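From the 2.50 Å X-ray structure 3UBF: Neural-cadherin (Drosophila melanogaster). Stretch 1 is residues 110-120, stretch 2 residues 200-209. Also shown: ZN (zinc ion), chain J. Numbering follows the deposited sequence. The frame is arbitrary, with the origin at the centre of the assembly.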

# COMPACT_ATOMS: atom_id res chain seq x y z
N PRO A 110 -9.09 -2.08 -9.62
CA PRO A 110 -9.93 -1.61 -8.51
C PRO A 110 -9.98 -2.64 -7.40
O PRO A 110 -9.61 -3.80 -7.62
CB PRO A 110 -11.32 -1.51 -9.13
CG PRO A 110 -11.10 -1.55 -10.62
CD PRO A 110 -9.92 -2.43 -10.79
N LEU A 111 -10.41 -2.21 -6.22
CA LEU A 111 -10.75 -3.12 -5.15
C LEU A 111 -12.26 -3.08 -5.00
O LEU A 111 -12.87 -2.02 -5.22
CB LEU A 111 -10.05 -2.73 -3.84
CG LEU A 111 -8.53 -2.96 -3.83
CD1 LEU A 111 -7.93 -2.42 -2.54
CD2 LEU A 111 -8.13 -4.41 -4.04
N PRO A 112 -12.88 -4.22 -4.65
CA PRO A 112 -12.28 -5.53 -4.38
C PRO A 112 -11.69 -6.19 -5.63
O PRO A 112 -12.10 -5.89 -6.76
CB PRO A 112 -13.46 -6.38 -3.87
CG PRO A 112 -14.49 -5.39 -3.45
CD PRO A 112 -14.34 -4.24 -4.39
N MET A 113 -10.73 -7.07 -5.40
CA MET A 113 -10.04 -7.79 -6.45
C MET A 113 -10.99 -8.61 -7.30
O MET A 113 -11.72 -9.47 -6.80
CB MET A 113 -8.98 -8.70 -5.83
CG MET A 113 -7.75 -7.95 -5.34
SD MET A 113 -6.68 -9.03 -4.37
CE MET A 113 -5.49 -7.82 -3.82
N GLN A 114 -10.99 -8.33 -8.60
CA GLN A 114 -11.87 -9.02 -9.54
C GLN A 114 -11.11 -9.47 -10.78
O GLN A 114 -10.29 -8.75 -11.32
CB GLN A 114 -13.06 -8.13 -9.91
CG GLN A 114 -14.04 -8.00 -8.76
CD GLN A 114 -15.29 -7.22 -9.09
OE1 GLN A 114 -16.14 -7.06 -8.21
NE2 GLN A 114 -15.42 -6.74 -10.32
N ALA A 115 -11.39 -10.70 -11.20
CA ALA A 115 -10.84 -11.28 -12.39
C ALA A 115 -11.93 -12.12 -13.05
O ALA A 115 -13.00 -12.35 -12.47
CB ALA A 115 -9.67 -12.16 -12.05
N VAL A 116 -11.66 -12.56 -14.27
CA VAL A 116 -12.45 -13.59 -14.93
C VAL A 116 -11.54 -14.75 -15.28
O VAL A 116 -10.32 -14.57 -15.44
CB VAL A 116 -13.13 -13.07 -16.20
CG1 VAL A 116 -14.27 -12.12 -15.84
CG2 VAL A 116 -12.10 -12.40 -17.12
N VAL A 117 -12.11 -15.94 -15.41
CA VAL A 117 -11.35 -17.07 -15.93
C VAL A 117 -12.02 -17.63 -17.18
O VAL A 117 -13.21 -17.98 -17.17
CB VAL A 117 -11.15 -18.18 -14.88
CG1 VAL A 117 -12.49 -18.71 -14.35
CG2 VAL A 117 -10.32 -19.31 -15.46
N GLN A 118 -11.25 -17.72 -18.26
CA GLN A 118 -11.64 -18.37 -19.50
C GLN A 118 -12.30 -19.72 -19.17
O GLN A 118 -11.83 -20.43 -18.29
CB GLN A 118 -10.38 -18.59 -20.32
CG GLN A 118 -10.45 -18.26 -21.80
CD GLN A 118 -9.46 -19.10 -22.64
OE1 GLN A 118 -8.28 -19.25 -22.28
NE2 GLN A 118 -9.95 -19.64 -23.75
N LEU A 119 -13.39 -20.06 -19.86
CA LEU A 119 -14.13 -21.28 -19.50
C LEU A 119 -13.34 -22.57 -19.70
O LEU A 119 -13.49 -23.52 -18.94
CB LEU A 119 -15.46 -21.37 -20.25
CG LEU A 119 -16.47 -20.28 -19.90
CD1 LEU A 119 -17.82 -20.58 -20.53
CD2 LEU A 119 -16.58 -20.10 -18.37
N ASN A 120 -12.51 -22.60 -20.73
CA ASN A 120 -11.72 -23.79 -21.01
C ASN A 120 -10.27 -23.52 -20.70
O ASN A 120 -9.38 -24.06 -21.35
CB ASN A 120 -11.87 -24.18 -22.48
CG ASN A 120 -11.51 -23.05 -23.42
OD1 ASN A 120 -11.30 -21.90 -22.99
ND2 ASN A 120 -11.44 -23.36 -24.73
N GLU A 200 -6.19 -9.77 4.59
CA GLU A 200 -6.59 -10.93 3.82
C GLU A 200 -7.70 -10.48 2.90
O GLU A 200 -8.85 -10.34 3.33
CB GLU A 200 -7.07 -12.04 4.74
CG GLU A 200 -6.03 -12.39 5.78
CD GLU A 200 -6.49 -13.43 6.76
OE1 GLU A 200 -7.66 -13.85 6.69
OE2 GLU A 200 -5.66 -13.84 7.60
N GLU A 201 -7.34 -10.20 1.65
CA GLU A 201 -8.27 -9.69 0.66
C GLU A 201 -9.00 -10.78 -0.10
O GLU A 201 -8.48 -11.88 -0.30
CB GLU A 201 -7.54 -8.79 -0.36
CG GLU A 201 -7.40 -7.33 0.06
CD GLU A 201 -8.73 -6.58 0.16
OE1 GLU A 201 -9.80 -7.11 -0.23
OE2 GLU A 201 -8.70 -5.44 0.65
N ARG A 202 -10.20 -10.45 -0.55
CA ARG A 202 -11.02 -11.36 -1.30
C ARG A 202 -10.86 -11.15 -2.80
O ARG A 202 -11.13 -10.07 -3.32
CB ARG A 202 -12.48 -11.17 -0.92
CG ARG A 202 -13.41 -12.14 -1.57
CD ARG A 202 -14.78 -11.83 -1.07
NE ARG A 202 -15.80 -12.74 -1.58
CZ ARG A 202 -16.45 -12.59 -2.73
NH1 ARG A 202 -16.16 -11.58 -3.54
NH2 ARG A 202 -17.40 -13.46 -3.06
N LEU A 203 -10.44 -12.22 -3.47
CA LEU A 203 -10.30 -12.24 -4.92
C LEU A 203 -11.45 -13.07 -5.50
O LEU A 203 -11.63 -14.26 -5.19
CB LEU A 203 -8.93 -12.78 -5.34
CG LEU A 203 -8.71 -13.13 -6.83
CD1 LEU A 203 -9.02 -11.96 -7.75
CD2 LEU A 203 -7.30 -13.62 -7.07
N SER A 204 -12.23 -12.38 -6.34
CA SER A 204 -13.38 -12.94 -7.00
C SER A 204 -13.03 -13.20 -8.45
O SER A 204 -12.71 -12.27 -9.19
CB SER A 204 -14.55 -11.95 -6.92
OG SER A 204 -15.43 -12.16 -8.01
N ILE A 205 -13.08 -14.47 -8.85
CA ILE A 205 -12.82 -14.88 -10.23
C ILE A 205 -14.10 -15.48 -10.78
O ILE A 205 -14.63 -16.43 -10.22
CB ILE A 205 -11.66 -15.90 -10.30
CG1 ILE A 205 -10.42 -15.34 -9.59
CG2 ILE A 205 -11.34 -16.26 -11.73
CD1 ILE A 205 -9.38 -16.38 -9.24
N VAL A 206 -14.63 -14.89 -11.85
CA VAL A 206 -15.91 -15.32 -12.40
C VAL A 206 -15.69 -16.06 -13.73
O VAL A 206 -14.92 -15.61 -14.58
CB VAL A 206 -16.89 -14.13 -12.55
CG1 VAL A 206 -18.17 -14.54 -13.31
CG2 VAL A 206 -17.27 -13.58 -11.20
N GLY A 207 -16.34 -17.20 -13.90
CA GLY A 207 -16.23 -17.94 -15.16
C GLY A 207 -16.64 -17.10 -16.36
O GLY A 207 -17.75 -16.59 -16.43
N GLY A 208 -15.70 -16.96 -17.31
CA GLY A 208 -15.99 -16.44 -18.64
C GLY A 208 -16.08 -14.94 -18.74
O GLY A 208 -15.21 -14.29 -19.34
N LYS A 209 -17.13 -14.38 -18.16
CA LYS A 209 -17.36 -12.94 -18.24
C LYS A 209 -18.05 -12.44 -16.98
O LYS A 209 -18.71 -13.21 -16.28
CB LYS A 209 -18.16 -12.58 -19.51
CG LYS A 209 -19.54 -13.25 -19.58
CD LYS A 209 -20.21 -13.03 -20.92
CE LYS A 209 -21.61 -13.62 -20.92
NZ LYS A 209 -22.45 -13.14 -22.07
ZN ZN J . -6.62 -14.43 9.45
O HOH W 1 -10.12 -7.63 -2.73
O HOH W 2 -6.09 -12.99 11.41

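Two stretches of Neural-cadherin, at least 88 residues apart in sequence wherever they touch, pair through parallel strands and bury 712 Å², both sides summed. The apolar centre lies on the face of the sheet that carries Met 113, Ala 115, Val 117, Leu 203 and Ile 205. There the side chains interdigitate along the strands: Leu 203 CD1 lies 3.8 Å from Met 113 CB and 4.4 Å from Ala 115 CB, while Ile 205 places CG1 4.1 Å from Ala 115 CB and CG2 3.7 Å from Val 117 CB. The other face carries Gln 114, Val 116, Ser 204 and Val 206; Gln 114 CG and Ser 204 CB approach to 4.4 Å.

Between the faces, five backbone hydrogen bonds alternate in direction, as a parallel ladder requires. Ser 204 N donates to Met 113 O (3.0 Å), Ala 115 N to Ser 204 O (2.9 Å), Val 206 N to Ala 115 O (3.1 Å), Val 117 N to Val 206 O (2.9 Å) and Gly 208 N to Val 117 O (2.7 Å). Ala 115 and Val 117 therefore use both N and O across the gap. CA-H...O contacts supplement the ladder, among them Val 116 CA to Val 206 O at 3.2 Å.

Beyond Val 117, Leu 119 leans back over the glycines, its CD2 3.4 Å from Gly 208 N. An ideal CB on Gly 207 or Gly 208 would lie 3.4 or 3.2 Å, respectively, from Leu 119 CD2, and the positive phi of Gly 208 itself favours glycine.

At the opposite end the contact turns polar. Water 1 accepts from Met 113 N (2.8 Å) and donates to Glu 201 OE1 (2.6 Å) and Arg 202 O (2.7 Å), bridging the strands where no direct hydrogen bond joins them.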